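Local coordinates for EtuB protein (Clostridium kluyveri DSM 555, PDB 3IO0) that is a trimeric shell protein of a bacterial microcompartment, with two tandem microcompartment domains per chain, probably serving ethanol utilisation, at residues Gln144-Met158 and Asn187-Val200. Numbering follows the deposited sequence.
Sequences QAFGIMHAAPAGVGM and NEILITISGDSGAV
Strands 145-152 and 189-195 are neighbours in the antiparallel sheet of the second microcompartment domain, and the helix that follows each packs against the same face of that sheet. The N-to-C directions of these two short segments differ by 163°, close to antiparallel, and two hydrogen-bonded pairs set the register. Gly-147 N donates to Ile-193 O (2.7 Å), and Ile-193 N returns a bond to Gly-147 O; Met-149 and Ile-191 repeat the pattern, with Met-149 N reaching Ile-191 O at 3.0 Å. Near one end, Ser-194 OG donates to Ala-145 O almost along the C=O axis, at 3.1 Å.

On the helix-facing side, the Met-149 chain bends at its last torsion (chi3 -88°), which lays CE across Ile-191 CG2 and Ile-193 CD1, each 3.6 Å away. Val-160 and Ala-164 of helix 154-167 pack on the same methionine. Ile-189 CG1 lies 3.9 Å from Ala-154 CB, wedged under the first turn of that helix.

The other face mixes apolar side chains (Phe-146, Ile-148, Leu-190) with polar ones. The His-150 ring and the Glu-188 carboxylate lie side by side with planes 46° apart, without a hydrogen bond; Glu-188 OE1 bonds Thr-186.

Beyond a cis-Pro-153, Ala-154 N points nearly straight at Asn-187 OD1 (2.9 Å), approaching from above the amide plane. Because Asn-187 ND2 bonds Asp-75 OD2 and Ala-45 O, both of the second subunit, this one amide links the helix start to the trimer interface.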
loop_
_atom_site.group_PDB
_atom_site.type_symbol
_atom_site.label_atom_id
_atom_site.label_comp_id
_atom_site.label_asym_id
_atom_site.label_seq_id
_atom_site.Cartn_x
_atom_site.Cartn_y
_atom_site.Cartn_z
ATOM N N GLN A 144 17.555 26.369 6.134
ATOM C CA GLN A 144 17.916 25.913 7.468
ATOM C C GLN A 144 18.348 24.458 7.448
ATOM O O GLN A 144 18.029 23.742 6.508
ATOM C CB GLN A 144 16.721 26.106 8.407
ATOM C CG GLN A 144 16.268 27.569 8.523
ATOM C CD GLN A 144 17.449 28.504 8.705
ATOM O OE1 GLN A 144 17.720 29.340 7.847
ATOM N NE2 GLN A 144 18.192 28.332 9.807
ATOM N N ALA A 145 19.076 24.019 8.475
ATOM C CA ALA A 145 19.423 22.602 8.614
ATOM C C ALA A 145 18.136 21.787 8.754
ATOM O O ALA A 145 17.110 22.306 9.212
ATOM C CB ALA A 145 20.325 22.380 9.809
ATOM N N PHE A 146 18.184 20.515 8.369
ATOM C CA PHE A 146 16.973 19.708 8.296
ATOM C C PHE A 146 17.275 18.245 8.578
ATOM O O PHE A 146 18.297 17.724 8.123
ATOM C CB PHE A 146 16.348 19.871 6.908
ATOM C CG PHE A 146 14.964 19.322 6.785
ATOM C CD1 PHE A 146 13.919 19.860 7.518
ATOM C CD2 PHE A 146 14.697 18.282 5.903
ATOM C CE1 PHE A 146 12.633 19.353 7.396
ATOM C CE2 PHE A 146 13.409 17.761 5.768
ATOM C CZ PHE A 146 12.378 18.300 6.513
ATOM N N GLY A 147 16.387 17.589 9.324
ATOM C CA GLY A 147 16.542 16.166 9.631
ATOM C C GLY A 147 15.329 15.322 9.271
ATOM O O GLY A 147 14.189 15.793 9.387
ATOM N N ILE A 148 15.568 14.079 8.838
ATOM C CA ILE A 148 14.486 13.138 8.542
ATOM C C ILE A 148 14.676 11.793 9.253
ATOM O O ILE A 148 15.741 11.178 9.174
ATOM C CB ILE A 148 14.325 12.909 7.033
ATOM C CG1 ILE A 148 14.069 14.233 6.319
ATOM C CG2 ILE A 148 13.199 11.904 6.748
ATOM C CD1 ILE A 148 14.273 14.155 4.839
ATOM N N MET A 149 13.628 11.341 9.933
ATOM C CA MET A 149 13.674 10.153 10.767
ATOM C C MET A 149 12.524 9.253 10.419
ATOM O O MET A 149 11.397 9.731 10.255
ATOM C CB MET A 149 13.405 10.546 12.207
ATOM C CG MET A 149 14.593 10.823 13.044
ATOM S SD MET A 149 14.024 11.912 14.345
ATOM C CE MET A 149 14.264 13.473 13.515
ATOM N N HIS A 150 12.789 7.952 10.358
ATOM C CA HIS A 150 11.725 6.977 10.465
ATOM C C HIS A 150 12.286 5.603 10.741
ATOM O O HIS A 150 13.464 5.340 10.498
ATOM C CB HIS A 150 10.837 6.967 9.223
ATOM C CG HIS A 150 11.564 6.617 7.972
ATOM N ND1 HIS A 150 11.872 5.318 7.631
ATOM C CD2 HIS A 150 12.049 7.391 6.977
ATOM C CE1 HIS A 150 12.518 5.308 6.479
ATOM N NE2 HIS A 150 12.644 6.555 6.065
ATOM N N ALA A 151 11.437 4.739 11.284
ATOM C CA ALA A 151 11.771 3.338 11.462
ATOM C C ALA A 151 10.509 2.478 11.341
ATOM O O ALA A 151 9.387 2.952 11.601
ATOM C CB ALA A 151 12.451 3.120 12.789
ATOM N N ALA A 152 10.705 1.231 10.914
ATOM C CA ALA A 152 9.637 0.256 10.801
ATOM C C ALA A 152 10.033 -0.934 11.644
ATOM O O ALA A 152 11.203 -1.299 11.664
ATOM C CB ALA A 152 9.452 -0.167 9.363
ATOM N N PRO A 153 9.069 -1.553 12.341
ATOM C CA PRO A 153 7.665 -1.182 12.392
ATOM C C PRO A 153 7.498 0.125 13.130
ATOM O O PRO A 153 8.386 0.526 13.897
ATOM C CB PRO A 153 7.030 -2.323 13.185
ATOM C CG PRO A 153 8.119 -2.850 14.013
ATOM C CD PRO A 153 9.343 -2.740 13.164
ATOM N N ALA A 154 6.357 0.772 12.903
ATOM C CA ALA A 154 6.116 2.141 13.360
ATOM C C ALA A 154 6.513 2.401 14.818
ATOM O O ALA A 154 6.932 3.506 15.158
ATOM C CB ALA A 154 4.668 2.526 13.119
ATOM N N GLY A 155 6.392 1.393 15.670
ATOM C CA GLY A 155 6.687 1.581 17.080
ATOM C C GLY A 155 8.092 2.107 17.323
ATOM O O GLY A 155 8.300 3.040 18.115
ATOM N N VAL A 156 9.055 1.499 16.631
ATOM C CA VAL A 156 10.449 1.908 16.680
ATOM C C VAL A 156 10.556 3.363 16.247
ATOM O O VAL A 156 11.275 4.151 16.859
ATOM C CB VAL A 156 11.302 1.033 15.760
ATOM C CG1 VAL A 156 12.781 1.237 16.053
ATOM C CG2 VAL A 156 10.926 -0.438 15.933
ATOM N N GLY A 157 9.813 3.710 15.202
ATOM C CA GLY A 157 9.687 5.086 14.755
ATOM C C GLY A 157 9.337 6.070 15.853
ATOM O O GLY A 157 9.905 7.157 15.880
ATOM N N MET A 158 8.409 5.705 16.749
ATOM C CA MET A 158 8.043 6.573 17.893
ATOM C C MET A 158 9.227 6.844 18.800
ATOM O O MET A 158 9.513 7.996 19.122
ATOM C CB MET A 158 6.934 5.977 18.763
ATOM C CG MET A 158 5.529 6.551 18.568
ATOM S SD MET A 158 5.277 8.340 18.614
ATOM C CE MET A 158 6.374 8.780 19.937
ATOM N N ASN A 187 4.605 1.086 7.347
ATOM C CA ASN A 187 4.624 0.744 8.761
ATOM C C ASN A 187 5.707 1.540 9.492
ATOM O O ASN A 187 6.619 0.969 10.086
ATOM C CB ASN A 187 4.781 -0.760 8.967
ATOM C CG ASN A 187 4.259 -1.221 10.314
ATOM O OD1 ASN A 187 4.332 -0.495 11.311
ATOM N ND2 ASN A 187 3.737 -2.439 10.356
ATOM N N GLU A 188 5.587 2.864 9.444
ATOM C CA GLU A 188 6.600 3.754 9.996
ATOM C C GLU A 188 5.991 4.875 10.817
ATOM O O GLU A 188 4.844 5.273 10.590
ATOM C CB GLU A 188 7.395 4.412 8.870
ATOM C CG GLU A 188 8.108 3.487 7.905
ATOM C CD GLU A 188 8.458 4.196 6.610
ATOM O OE1 GLU A 188 7.644 5.026 6.148
ATOM O OE2 GLU A 188 9.544 3.934 6.048
ATOM N N ILE A 189 6.772 5.384 11.769
ATOM C CA ILE A 189 6.580 6.749 12.276
ATOM C C ILE A 189 7.699 7.616 11.701
ATOM O O ILE A 189 8.876 7.291 11.847
ATOM C CB ILE A 189 6.560 6.826 13.825
ATOM C CG1 ILE A 189 5.272 6.213 14.378
ATOM C CG2 ILE A 189 6.724 8.263 14.306
ATOM C CD1 ILE A 189 4.038 7.049 14.149
ATOM N N LEU A 190 7.320 8.695 11.020
ATOM C CA LEU A 190 8.284 9.635 10.449
ATOM C C LEU A 190 8.237 10.985 11.149
ATOM O O LEU A 190 7.167 11.479 11.499
ATOM C CB LEU A 190 8.053 9.816 8.949
ATOM C CG LEU A 190 8.958 10.800 8.197
ATOM C CD1 LEU A 190 9.505 10.185 6.908
ATOM C CD2 LEU A 190 8.238 12.100 7.929
ATOM N N ILE A 191 9.410 11.570 11.346
ATOM C CA ILE A 191 9.530 12.876 11.969
ATOM C C ILE A 191 10.458 13.711 11.112
ATOM O O ILE A 191 11.395 13.198 10.497
ATOM C CB ILE A 191 9.945 12.749 13.481
ATOM C CG1 ILE A 191 8.689 12.679 14.319
ATOM C CG2 ILE A 191 10.766 13.909 14.021
ATOM C CD1 ILE A 191 7.604 13.544 13.794
ATOM N N THR A 192 10.162 14.995 11.043
ATOM C CA THR A 192 10.948 15.910 10.259
ATOM C C THR A 192 11.299 17.087 11.139
ATOM O O THR A 192 10.442 17.631 11.841
ATOM C CB THR A 192 10.187 16.291 9.002
ATOM O OG1 THR A 192 10.782 15.610 7.900
ATOM C CG2 THR A 192 10.211 17.765 8.750
ATOM N N ILE A 193 12.568 17.470 11.107
ATOM C CA ILE A 193 13.116 18.364 12.122
ATOM C C ILE A 193 13.965 19.495 11.535
ATOM O O ILE A 193 14.689 19.285 10.557
ATOM C CB ILE A 193 13.790 17.502 13.229
ATOM C CG1 ILE A 193 12.928 17.586 14.476
ATOM C CG2 ILE A 193 15.267 17.831 13.497
ATOM C CD1 ILE A 193 12.998 16.360 15.333
ATOM N N SER A 194 13.833 20.696 12.100
ATOM C CA SER A 194 14.644 21.854 11.674
ATOM C C SER A 194 15.225 22.616 12.872
ATOM O O SER A 194 14.724 22.498 13.997
ATOM C CB SER A 194 13.831 22.801 10.782
ATOM O OG SER A 194 14.640 23.817 10.206
ATOM N N GLY A 195 16.281 23.391 12.630
ATOM C CA GLY A 195 16.912 24.182 13.686
ATOM C C GLY A 195 18.363 24.454 13.374
ATOM O O GLY A 195 18.762 24.408 12.212
ATOM N N ASP A 196 19.161 24.740 14.398
ATOM C CA ASP A 196 20.597 24.941 14.184
ATOM C C ASP A 196 21.275 23.618 13.900
ATOM O O ASP A 196 20.911 22.598 14.486
ATOM C CB ASP A 196 21.247 25.627 15.387
ATOM C CG ASP A 196 20.737 27.057 15.592
ATOM O OD1 ASP A 196 20.367 27.727 14.586
ATOM O OD2 ASP A 196 20.705 27.507 16.767
ATOM N N SER A 197 22.258 23.629 13.008
ATOM C CA SER A 197 22.946 22.395 12.631
ATOM C C SER A 197 23.360 21.549 13.841
ATOM O O SER A 197 23.059 20.350 13.896
ATOM C CB SER A 197 24.160 22.697 11.765
ATOM O OG SER A 197 25.024 23.585 12.435
ATOM N N GLY A 198 24.034 22.176 14.808
ATOM C CA GLY A 198 24.473 21.490 16.025
ATOM C C GLY A 198 23.337 20.758 16.720
ATOM O O GLY A 198 23.465 19.571 17.063
ATOM N N ALA A 199 22.225 21.474 16.907
ATOM C CA ALA A 199 21.016 20.935 17.529
ATOM C C ALA A 199 20.449 19.758 16.722
ATOM O O ALA A 199 20.214 18.667 17.267
ATOM C CB ALA A 199 19.976 22.040 17.698
ATOM N N VAL A 200 20.264 19.979 15.421
ATOM C CA VAL A 200 19.716 18.966 14.525
ATOM C C VAL A 200 20.583 17.701 14.508
ATOM O O VAL A 200 20.072 16.587 14.650
ATOM C CB VAL A 200 19.487 19.533 13.096
ATOM C CG1 VAL A 200 19.055 18.449 12.135
ATOM C CG2 VAL A 200 18.443 20.651 13.119
#